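Local structure of glucanase (Klebsiella pneumoniae, 5GY3) at residues A[280-285]-A[300-305]; A[2-7]-A[37-42]; A[8-13]-A[287-292]; A[154-159]-A[225-230]. The protein probably hydrolyses internal beta-1,4-glucosidic linkages in cellulose, lichenin and cereal beta-D-glucans, as a family 8 glycoside hydrolase. All coordinates share one frame; numbering follows the deposited sequence.

Contact 1. Residues A[280-285]-A[300-305]; sequences EPQEAP and QLVWLA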
# COMPACT_ATOMS: atom_id res chain seq x y z
N GLU A 280 8.39 -18.98 3.70
CA GLU A 280 7.83 -20.31 3.53
C GLU A 280 7.36 -20.49 2.09
O GLU A 280 6.59 -19.65 1.59
CB GLU A 280 6.68 -20.55 4.49
CG GLU A 280 6.33 -22.01 4.63
CD GLU A 280 5.52 -22.30 5.87
OE1 GLU A 280 4.58 -23.12 5.77
OE2 GLU A 280 5.81 -21.71 6.93
N PRO A 281 7.78 -21.55 1.41
CA PRO A 281 7.35 -21.76 0.02
C PRO A 281 5.83 -21.80 -0.09
O PRO A 281 5.15 -22.46 0.70
CB PRO A 281 7.98 -23.11 -0.34
CG PRO A 281 9.15 -23.25 0.58
CD PRO A 281 8.70 -22.61 1.87
N GLN A 282 5.31 -21.07 -1.07
CA GLN A 282 3.89 -21.11 -1.38
C GLN A 282 3.72 -21.10 -2.89
O GLN A 282 4.54 -20.52 -3.62
CB GLN A 282 3.11 -19.93 -0.72
CG GLN A 282 3.60 -18.52 -1.07
CD GLN A 282 2.88 -17.39 -0.31
OE1 GLN A 282 1.65 -17.28 -0.34
NE2 GLN A 282 3.67 -16.53 0.34
N GLU A 283 2.69 -21.79 -3.37
CA GLU A 283 2.42 -21.86 -4.79
C GLU A 283 1.60 -20.66 -5.24
O GLU A 283 1.12 -19.87 -4.42
CB GLU A 283 1.70 -23.16 -5.14
CG GLU A 283 2.63 -24.32 -5.43
CD GLU A 283 2.00 -25.34 -6.36
OE1 GLU A 283 2.59 -26.43 -6.54
OE2 GLU A 283 0.92 -25.07 -6.92
N ALA A 284 1.45 -20.52 -6.55
CA ALA A 284 0.70 -19.41 -7.13
C ALA A 284 -0.68 -19.33 -6.48
O ALA A 284 -1.28 -20.37 -6.16
CB ALA A 284 0.57 -19.59 -8.64
N PRO A 285 -1.22 -18.13 -6.26
CA PRO A 285 -2.46 -18.02 -5.50
C PRO A 285 -3.67 -18.50 -6.27
O PRO A 285 -3.70 -18.50 -7.51
CB PRO A 285 -2.56 -16.52 -5.21
CG PRO A 285 -1.87 -15.89 -6.38
CD PRO A 285 -0.71 -16.81 -6.68
N GLN A 300 -2.41 -11.94 -4.52
CA GLN A 300 -1.73 -11.74 -5.78
C GLN A 300 -0.54 -10.79 -5.66
O GLN A 300 0.43 -10.94 -6.40
CB GLN A 300 -2.70 -11.21 -6.82
CG GLN A 300 -3.76 -12.21 -7.21
CD GLN A 300 -4.83 -11.56 -8.03
OE1 GLN A 300 -4.74 -11.52 -9.26
NE2 GLN A 300 -5.83 -11.01 -7.36
N LEU A 301 -0.63 -9.81 -4.76
CA LEU A 301 0.51 -8.92 -4.54
C LEU A 301 1.68 -9.67 -3.93
O LEU A 301 2.84 -9.39 -4.25
CB LEU A 301 0.09 -7.76 -3.64
CG LEU A 301 -0.93 -6.79 -4.21
CD1 LEU A 301 -1.47 -5.90 -3.09
CD2 LEU A 301 -0.31 -5.95 -5.32
N VAL A 302 1.39 -10.62 -3.04
CA VAL A 302 2.45 -11.46 -2.47
C VAL A 302 3.14 -12.25 -3.57
O VAL A 302 4.37 -12.33 -3.62
CB VAL A 302 1.87 -12.37 -1.37
CG1 VAL A 302 2.84 -13.49 -1.04
CG2 VAL A 302 1.59 -11.54 -0.13
N TRP A 303 2.36 -12.82 -4.49
CA TRP A 303 2.93 -13.55 -5.61
C TRP A 303 3.79 -12.65 -6.49
O TRP A 303 4.91 -13.02 -6.87
CB TRP A 303 1.81 -14.20 -6.43
CG TRP A 303 2.31 -15.03 -7.57
CD1 TRP A 303 2.15 -14.78 -8.91
CD2 TRP A 303 3.07 -16.24 -7.48
NE1 TRP A 303 2.75 -15.77 -9.65
CE2 TRP A 303 3.32 -16.68 -8.80
CE3 TRP A 303 3.55 -17.01 -6.41
CZ2 TRP A 303 4.04 -17.85 -9.07
CZ3 TRP A 303 4.26 -18.16 -6.68
CH2 TRP A 303 4.50 -18.57 -8.00
N LEU A 304 3.29 -11.45 -6.80
CA LEU A 304 4.06 -10.48 -7.57
C LEU A 304 5.35 -10.09 -6.86
O LEU A 304 6.41 -9.96 -7.49
CB LEU A 304 3.21 -9.24 -7.83
CG LEU A 304 3.83 -8.18 -8.72
CD1 LEU A 304 4.34 -8.80 -10.02
CD2 LEU A 304 2.80 -7.12 -9.01
N ALA A 305 5.27 -9.85 -5.54
CA ALA A 305 6.47 -9.54 -4.78
C ALA A 305 7.50 -10.65 -4.90
O ALA A 305 8.70 -10.38 -5.07
CB ALA A 305 6.10 -9.30 -3.31
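The indole of Trp303 has one face covered by the backbone and side chains of Ala284 and Pro285, while Gln282 O lies at its edge near the ring plane. Ala284 CA sits over the six-membered ring, 3.7 Å from its centroid and 9° off the normal, a CH-pi contact with CA almost directly above the ring centre. Pro285 CD covers the five-membered ring at 4.0 Å from the centroid and 29° off the normal, and the side chains of Pro285 and Trp303 cross at about a right angle. Pro285 CD also reaches Trp303 CB at 3.6 Å, so the proline ring meets the side chain's CB as well as the ring face. Trp303 CG stands anti to the backbone N, beside the carbonyl carbon (chi1 -177°); CB points toward the loop, and the ring turns its face to Ala284 and Pro285. Farther along, Gln282 places its amide against the valine: NE2 lies 3.4 Å from Val302 CG1, and that same NE2 is hydrogen-bonded to Ala272 O. No hydrogen bond joins the two segments, and the 285 Å² they bury comes from CH-pi and van der Waals packing. The loop between helices 268-278 and 293-307 thus packs against helix 293-307. Val302 also touches Val273 and Leu276 of helix 268-278, and Leu301 and Leu304 meet Trp227 of helix 220-228.

Contact 2. Residues A[2-7]-A[37-42]; sequences TAWERY and LLAVAN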
# COMPACT_ATOMS: atom_id res chain seq x y z
N THR A 2 -5.25 -17.69 -13.99
CA THR A 2 -6.62 -17.90 -13.55
C THR A 2 -6.97 -16.99 -12.38
O THR A 2 -8.08 -16.44 -12.35
CB THR A 2 -6.86 -19.37 -13.19
OG1 THR A 2 -6.61 -20.19 -14.34
CG2 THR A 2 -8.30 -19.58 -12.75
N ALA A 3 -6.05 -16.81 -11.43
CA ALA A 3 -6.34 -15.94 -10.29
C ALA A 3 -6.76 -14.55 -10.75
O ALA A 3 -7.77 -14.00 -10.29
CB ALA A 3 -5.12 -15.85 -9.36
N TRP A 4 -6.02 -13.99 -11.71
CA TRP A 4 -6.32 -12.65 -12.22
C TRP A 4 -7.67 -12.61 -12.93
O TRP A 4 -8.44 -11.66 -12.76
CB TRP A 4 -5.18 -12.20 -13.14
CG TRP A 4 -5.47 -10.96 -13.93
CD1 TRP A 4 -5.59 -10.87 -15.29
CD2 TRP A 4 -5.68 -9.64 -13.42
NE1 TRP A 4 -5.86 -9.57 -15.66
CE2 TRP A 4 -5.92 -8.80 -14.53
CE3 TRP A 4 -5.69 -9.09 -12.14
CZ2 TRP A 4 -6.17 -7.43 -14.40
CZ3 TRP A 4 -5.93 -7.74 -12.01
CH2 TRP A 4 -6.16 -6.92 -13.13
N GLU A 5 -7.97 -13.62 -13.75
CA GLU A 5 -9.28 -13.66 -14.39
C GLU A 5 -10.40 -13.74 -13.36
O GLU A 5 -11.42 -13.03 -13.48
CB GLU A 5 -9.36 -14.85 -15.36
CG GLU A 5 -8.47 -14.70 -16.57
CD GLU A 5 -8.86 -13.52 -17.43
OE1 GLU A 5 -10.07 -13.26 -17.58
OE2 GLU A 5 -7.95 -12.84 -17.95
N ARG A 6 -10.23 -14.57 -12.33
CA ARG A 6 -11.25 -14.66 -11.29
C ARG A 6 -11.38 -13.35 -10.52
O ARG A 6 -12.48 -12.95 -10.13
CB ARG A 6 -10.92 -15.82 -10.35
CG ARG A 6 -12.01 -16.14 -9.36
CD ARG A 6 -13.36 -16.29 -10.05
NE ARG A 6 -14.43 -16.62 -9.11
CZ ARG A 6 -15.72 -16.60 -9.41
NH1 ARG A 6 -16.11 -16.26 -10.64
NH2 ARG A 6 -16.63 -16.92 -8.50
N TYR A 7 -10.26 -12.65 -10.32
CA TYR A 7 -10.28 -11.35 -9.65
C TYR A 7 -11.09 -10.33 -10.44
O TYR A 7 -11.89 -9.58 -9.87
CB TYR A 7 -8.84 -10.89 -9.47
CG TYR A 7 -8.60 -9.61 -8.70
CD1 TYR A 7 -8.66 -9.58 -7.30
CD2 TYR A 7 -8.25 -8.44 -9.36
CE1 TYR A 7 -8.40 -8.42 -6.60
CE2 TYR A 7 -7.99 -7.27 -8.67
CZ TYR A 7 -8.06 -7.26 -7.29
OH TYR A 7 -7.78 -6.10 -6.60
N LEU A 37 -1.36 -2.53 -11.09
CA LEU A 37 -0.13 -3.31 -10.94
C LEU A 37 -0.34 -4.75 -11.41
O LEU A 37 0.49 -5.31 -12.13
CB LEU A 37 0.34 -3.31 -9.48
CG LEU A 37 1.03 -2.06 -8.95
CD1 LEU A 37 1.17 -2.15 -7.41
CD2 LEU A 37 2.40 -1.91 -9.59
N LEU A 38 -1.44 -5.36 -10.97
CA LEU A 38 -1.70 -6.75 -11.34
C LEU A 38 -2.03 -6.89 -12.82
O LEU A 38 -1.72 -7.92 -13.43
CB LEU A 38 -2.82 -7.32 -10.46
CG LEU A 38 -2.51 -7.42 -8.95
CD1 LEU A 38 -3.73 -7.90 -8.19
CD2 LEU A 38 -1.33 -8.35 -8.68
N ALA A 39 -2.65 -5.87 -13.42
CA ALA A 39 -2.90 -5.93 -14.86
C ALA A 39 -1.59 -5.94 -15.65
O ALA A 39 -1.45 -6.70 -16.61
CB ALA A 39 -3.78 -4.76 -15.30
N VAL A 40 -0.60 -5.14 -15.23
CA VAL A 40 0.71 -5.19 -15.88
C VAL A 40 1.33 -6.57 -15.70
O VAL A 40 1.85 -7.18 -16.65
CB VAL A 40 1.64 -4.10 -15.32
CG1 VAL A 40 3.02 -4.21 -15.97
CG2 VAL A 40 1.05 -2.73 -15.51
N ALA A 41 1.29 -7.09 -14.46
CA ALA A 41 1.91 -8.37 -14.16
C ALA A 41 1.30 -9.51 -14.96
O ALA A 41 1.98 -10.49 -15.28
CB ALA A 41 1.78 -8.65 -12.66
N ASN A 42 0.02 -9.41 -15.29
CA ASN A 42 -0.65 -10.45 -16.07
C ASN A 42 -0.66 -10.13 -17.56
O ASN A 42 -1.28 -10.85 -18.33
CB ASN A 42 -2.06 -10.67 -15.54
CG ASN A 42 -2.06 -11.44 -14.23
OD1 ASN A 42 -2.01 -12.67 -14.23
ND2 ASN A 42 -2.07 -10.72 -13.12
O HOH W 1 -2.99 -14.51 -12.14
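Trp4 of helix 2-11 lies against the C-terminal end of helix 29-41, a helix-helix contact in the (alpha/alpha)6-barrel fold of family 8 glycoside hydrolases. The short segment axes approach to 10.8 Å and run at 140° to each other, closer to antiparallel than to perpendicular. In the first shell, one face of the indole receives Asn42 and the backbone around Leu38 and Ala39. Asn42 CB makes a CH-pi contact 3.8 Å from the centroid of the five-membered ring, and the amide plane is only 10° from the ring plane, so the two flat groups overlie almost in parallel. Toward the six-membered ring, Leu38 CB is 3.5 Å from Trp4 CZ3, and Ala39 CB is 3.7 Å from Trp4 CZ2. Tyr7, one turn on, adds a looser contact with Leu38 CD1. A water bridges the two segments, accepting from Trp4 N and donating to Asn42 OD1. The second shell fixes both partners: Trp4 NE1 bonds to Asp44 OD2, Ala47 of helix 45-59 touches the tryptophan, and Asn42 OD1 accepts a bond from the chain's first residue, Asp1 N. Both ends of the amide are thus held; Asn42 ND2 donates to Leu38 O at 2.8 Å and 165°, while Asn42 N reaches the same oxygen from the opposite face of the carbonyl plane.

Contact 3. Residues A[8-13]-A[287-292]; sequences KARFMM and IDDKDD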
# COMPACT_ATOMS: atom_id res chain seq x y z
N LYS A 8 -10.86 -10.27 -11.75
CA LYS A 8 -11.63 -9.33 -12.57
C LYS A 8 -13.11 -9.70 -12.58
O LYS A 8 -13.97 -8.82 -12.55
CB LYS A 8 -11.10 -9.32 -14.01
CG LYS A 8 -9.73 -8.70 -14.18
CD LYS A 8 -9.36 -8.58 -15.67
CE LYS A 8 -9.33 -9.94 -16.35
NZ LYS A 8 -8.94 -9.84 -17.79
N ALA A 9 -13.41 -11.00 -12.62
CA ALA A 9 -14.80 -11.44 -12.68
C ALA A 9 -15.55 -11.05 -11.41
O ALA A 9 -16.74 -10.69 -11.47
CB ALA A 9 -14.87 -12.95 -12.88
N ARG A 10 -14.88 -11.11 -10.27
CA ARG A 10 -15.54 -10.80 -9.01
C ARG A 10 -15.51 -9.32 -8.66
O ARG A 10 -16.47 -8.82 -8.07
CB ARG A 10 -14.91 -11.62 -7.89
CG ARG A 10 -15.28 -13.09 -8.01
CD ARG A 10 -15.08 -13.82 -6.72
NE ARG A 10 -15.53 -13.07 -5.54
CZ ARG A 10 -15.00 -13.25 -4.34
NH1 ARG A 10 -14.03 -14.14 -4.19
NH2 ARG A 10 -15.43 -12.56 -3.30
N PHE A 11 -14.44 -8.60 -9.02
CA PHE A 11 -14.23 -7.27 -8.48
C PHE A 11 -14.10 -6.15 -9.51
O PHE A 11 -14.14 -4.98 -9.11
CB PHE A 11 -12.99 -7.26 -7.58
CG PHE A 11 -13.00 -8.33 -6.54
CD1 PHE A 11 -13.93 -8.29 -5.50
CD2 PHE A 11 -12.11 -9.39 -6.60
CE1 PHE A 11 -13.95 -9.28 -4.54
CE2 PHE A 11 -12.13 -10.38 -5.64
CZ PHE A 11 -13.05 -10.32 -4.60
N MET A 12 -13.94 -6.44 -10.79
CA MET A 12 -13.78 -5.38 -11.77
C MET A 12 -15.07 -5.17 -12.55
O MET A 12 -15.61 -6.11 -13.13
CB MET A 12 -12.62 -5.68 -12.73
CG MET A 12 -12.31 -4.51 -13.65
SD MET A 12 -10.92 -4.88 -14.76
CE MET A 12 -10.94 -3.40 -15.78
N MET A 13 -15.56 -3.93 -12.56
CA MET A 13 -16.74 -3.53 -13.31
C MET A 13 -16.36 -3.19 -14.75
O MET A 13 -15.21 -2.83 -15.03
CB MET A 13 -17.42 -2.32 -12.66
CG MET A 13 -18.11 -2.58 -11.33
SD MET A 13 -19.30 -3.94 -11.37
CE MET A 13 -18.38 -5.23 -10.54
N ILE A 287 -7.94 -17.71 -6.08
CA ILE A 287 -8.94 -16.80 -5.54
C ILE A 287 -10.19 -17.63 -5.25
O ILE A 287 -10.94 -17.97 -6.17
CB ILE A 287 -9.23 -15.65 -6.52
CG1 ILE A 287 -7.95 -14.88 -6.86
CG2 ILE A 287 -10.28 -14.72 -5.98
CD1 ILE A 287 -7.12 -14.52 -5.66
N ASP A 288 -10.42 -17.95 -3.98
CA ASP A 288 -11.62 -18.70 -3.64
C ASP A 288 -12.78 -17.74 -3.34
O ASP A 288 -12.61 -16.54 -3.12
CB ASP A 288 -11.38 -19.60 -2.43
CG ASP A 288 -11.02 -18.83 -1.20
OD1 ASP A 288 -10.28 -17.84 -1.28
OD2 ASP A 288 -11.44 -19.27 -0.13
N ASP A 289 -14.00 -18.30 -3.32
CA ASP A 289 -15.18 -17.50 -2.98
C ASP A 289 -15.10 -16.95 -1.57
O ASP A 289 -15.75 -15.94 -1.27
CB ASP A 289 -16.45 -18.35 -3.14
CG ASP A 289 -16.69 -18.75 -4.59
OD1 ASP A 289 -16.35 -17.94 -5.49
OD2 ASP A 289 -17.21 -19.86 -4.82
N LYS A 290 -14.31 -17.56 -0.70
CA LYS A 290 -14.11 -17.06 0.65
C LYS A 290 -13.15 -15.86 0.70
O LYS A 290 -13.04 -15.21 1.74
CB LYS A 290 -13.64 -18.21 1.54
CG LYS A 290 -13.44 -17.88 2.99
CD LYS A 290 -14.51 -16.95 3.44
CE LYS A 290 -14.97 -17.37 4.76
NZ LYS A 290 -13.94 -17.17 5.79
N ASP A 291 -12.46 -15.52 -0.39
CA ASP A 291 -11.67 -14.29 -0.40
C ASP A 291 -12.55 -13.08 -0.66
O ASP A 291 -13.34 -13.07 -1.61
CB ASP A 291 -10.57 -14.35 -1.46
CG ASP A 291 -9.45 -15.28 -1.09
OD1 ASP A 291 -9.03 -15.31 0.09
OD2 ASP A 291 -8.96 -15.98 -2.01
N ASP A 292 -12.40 -12.05 0.17
CA ASP A 292 -12.98 -10.75 -0.15
C ASP A 292 -12.00 -9.98 -1.04
O ASP A 292 -10.94 -10.51 -1.41
CB ASP A 292 -13.36 -9.98 1.12
CG ASP A 292 -12.19 -9.75 2.09
OD1 ASP A 292 -11.02 -10.07 1.79
OD2 ASP A 292 -12.46 -9.22 3.19
O HOH W 2 -13.74 -16.66 -6.34
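Arg10 and Phe11 both carry CG anti to their carbonyl carbon (chi1 -71° and -52°), and the arginine chain bends at chi3 (42°), which turns NE aside; the guanidinium beyond it meets the 287-292 loop. There the group grips one atom end-on: NH2 donates to Asp291 O at 2.7 Å and NH1 to the same oxygen at 2.9 Å. The NH2 bond runs nearly along the C=O axis, whereas NH1 arrives in the carbonyl plane; both are bent at hydrogen, as when two nitrogens share one acceptor. Phe11 CZ lies 3.5 Å above the centre of the guanidinium and 3.7 Å from Asp292 C, and Asp291 O sits at the edge of the Phe11 ring, near its plane, 4.1 Å from CZ. A water donates to Ile287 O and Asp289 OD1, with a weak bond from Arg10 NH1. Asp289 OD1 also salt-bridges Arg6, one turn earlier on helix 2-11. The gripped oxygen belongs to the last residue of a type I beta turn, Asp288 to Asp291, closed by Asp291 N donating to Asp288 O at 2.9 Å. Asp292 follows as the N-cap of helix 293-307, OD1 accepting from Ser295 N: a beta turn leading into an N-capped helix and tied to helix 2-11.

Contact 4. Residues A[154-159]-A[225-230]; sequences IFPAWR and LSWADP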
# COMPACT_ATOMS: atom_id res chain seq x y z
N ILE A 154 5.89 2.93 0.59
CA ILE A 154 5.90 1.83 -0.39
C ILE A 154 7.31 1.77 -0.98
O ILE A 154 7.59 2.25 -2.09
CB ILE A 154 4.80 1.98 -1.44
CG1 ILE A 154 3.46 2.16 -0.72
CG2 ILE A 154 4.76 0.72 -2.32
CD1 ILE A 154 2.25 2.27 -1.64
N PHE A 155 8.21 1.14 -0.23
CA PHE A 155 9.63 1.12 -0.59
C PHE A 155 9.91 0.64 -2.01
O PHE A 155 10.74 1.28 -2.69
CB PHE A 155 10.40 0.27 0.43
CG PHE A 155 10.23 0.75 1.84
CD1 PHE A 155 10.78 1.96 2.25
CD2 PHE A 155 9.51 -0.00 2.76
CE1 PHE A 155 10.63 2.41 3.56
CE2 PHE A 155 9.34 0.45 4.07
CZ PHE A 155 9.92 1.65 4.46
N PRO A 156 9.29 -0.43 -2.54
CA PRO A 156 9.66 -0.84 -3.91
C PRO A 156 9.21 0.16 -4.97
O PRO A 156 9.88 0.30 -6.00
CB PRO A 156 8.96 -2.20 -4.06
CG PRO A 156 7.80 -2.13 -3.10
CD PRO A 156 8.34 -1.37 -1.92
N ALA A 157 8.10 0.86 -4.74
CA ALA A 157 7.69 1.92 -5.64
C ALA A 157 8.69 3.08 -5.61
O ALA A 157 9.07 3.61 -6.66
CB ALA A 157 6.30 2.41 -5.29
N TRP A 158 9.11 3.49 -4.40
CA TRP A 158 10.04 4.61 -4.29
C TRP A 158 11.35 4.30 -5.00
O TRP A 158 11.95 5.19 -5.63
CB TRP A 158 10.29 4.93 -2.82
CG TRP A 158 9.08 5.42 -2.09
CD1 TRP A 158 7.83 5.63 -2.61
CD2 TRP A 158 9.00 5.76 -0.71
NE1 TRP A 158 6.98 6.09 -1.63
CE2 TRP A 158 7.67 6.17 -0.45
CE3 TRP A 158 9.93 5.76 0.35
CZ2 TRP A 158 7.25 6.59 0.81
CZ3 TRP A 158 9.51 6.17 1.61
CH2 TRP A 158 8.18 6.58 1.83
N ARG A 159 11.83 3.06 -4.91
CA ARG A 159 13.06 2.70 -5.60
C ARG A 159 12.87 2.80 -7.11
O ARG A 159 13.73 3.33 -7.82
CB ARG A 159 13.51 1.29 -5.18
CG ARG A 159 14.79 0.80 -5.86
CD ARG A 159 14.69 -0.65 -6.27
NE ARG A 159 13.29 -1.02 -6.60
CZ ARG A 159 12.82 -1.18 -7.83
NH1 ARG A 159 13.64 -1.01 -8.85
NH2 ARG A 159 11.56 -1.51 -8.01
N LEU A 225 8.47 -4.39 2.47
CA LEU A 225 9.87 -4.63 2.82
C LEU A 225 10.44 -5.82 2.06
O LEU A 225 11.54 -5.75 1.51
CB LEU A 225 10.01 -4.87 4.32
CG LEU A 225 9.86 -3.67 5.26
CD1 LEU A 225 9.86 -4.16 6.72
CD2 LEU A 225 10.97 -2.64 5.03
N SER A 226 9.72 -6.94 2.08
CA SER A 226 10.20 -8.11 1.37
C SER A 226 10.21 -7.89 -0.14
O SER A 226 11.07 -8.43 -0.84
CB SER A 226 9.33 -9.32 1.74
OG SER A 226 9.86 -10.46 1.11
N TRP A 227 9.26 -7.10 -0.65
CA TRP A 227 9.23 -6.79 -2.08
C TRP A 227 10.50 -6.04 -2.49
O TRP A 227 11.12 -6.34 -3.52
CB TRP A 227 7.98 -5.95 -2.36
CG TRP A 227 7.48 -5.91 -3.76
CD1 TRP A 227 8.20 -6.03 -4.92
CD2 TRP A 227 6.11 -5.75 -4.15
NE1 TRP A 227 7.36 -5.95 -6.01
CE2 TRP A 227 6.07 -5.77 -5.56
CE3 TRP A 227 4.91 -5.58 -3.45
CZ2 TRP A 227 4.88 -5.64 -6.28
CZ3 TRP A 227 3.73 -5.45 -4.16
CH2 TRP A 227 3.72 -5.48 -5.56
N ALA A 228 10.91 -5.07 -1.67
CA ALA A 228 12.10 -4.28 -1.99
C ALA A 228 13.39 -5.03 -1.64
O ALA A 228 14.36 -4.96 -2.41
CB ALA A 228 12.04 -2.95 -1.25
N ASP A 229 13.42 -5.74 -0.50
CA ASP A 229 14.66 -6.37 -0.04
C ASP A 229 14.37 -7.41 1.03
O ASP A 229 14.25 -7.08 2.22
CB ASP A 229 15.66 -5.33 0.49
CG ASP A 229 16.96 -5.97 1.01
OD1 ASP A 229 17.21 -7.17 0.75
OD2 ASP A 229 17.76 -5.25 1.66
N PRO A 230 14.27 -8.69 0.65
CA PRO A 230 13.99 -9.74 1.64
C PRO A 230 15.07 -9.89 2.69
O PRO A 230 14.82 -10.54 3.71
CB PRO A 230 13.87 -11.01 0.79
CG PRO A 230 13.58 -10.53 -0.58
CD PRO A 230 14.29 -9.23 -0.72
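Pro156, in the first turn of helix 155-164, faces Ala228 at the last turn of helix 220-228, their CA atoms 4.6 Å apart, a close approach of two helix ends. With only a methyl on Ala228, the backbones can come this near: its CB lies 3.9 Å from Pro156 N and 4.0 Å from Phe155 CB. On one flank, Pro156 CG rests over a face of the Trp227 indole in a CH-pi contact, 4.2 Å from the five-membered ring centroid and 27° off the normal, the two side chains crossing at about a right angle. On the other flank Phe155 and Leu225 lie side by side, pointing the same way, with Phe155 CE2 3.6 Å from Leu225 CD2. Trp227 NE1 is engaged by Asp308 OD2, and Trp94 of helix 86-103 meets both Trp227 and Pro156. The side chain of Pro156 is about 11 Å from that of Asp87, the predicted nucleophile, which Ile154 touches. No hydrogen bond crosses between the segments, and proline has no N-H to offer where the backbones come nearest. The join is therefore apolar, its cohesion resting on apolar burial and the CH-pi contact.

Overall arrangement
Contacts 1, 2 and 3 gather around the start and end of the chain: contacts 2 and 3 share helix 2-11, with centres about 11 Å apart, while contact 1 lies about 13 Å from contact 2 and 17 Å from contact 3. Contact 4 is about 16, 20 and 26 Å from contacts 1, 2 and 3. Along the sequence contacts 2, 4 and 1 follow in series; contacts 1 and 2 each alternate with contact 3, whose span includes contact 4. Helix 293-307 links the set: Gln300 packs on Tyr7 and Leu38 of contact 2 and on Ile287 of contact 3, and Leu304 and Ala305 on Trp227 of contact 4. The N-terminal helix is thereby joined to the C-terminal one within a single helical domain.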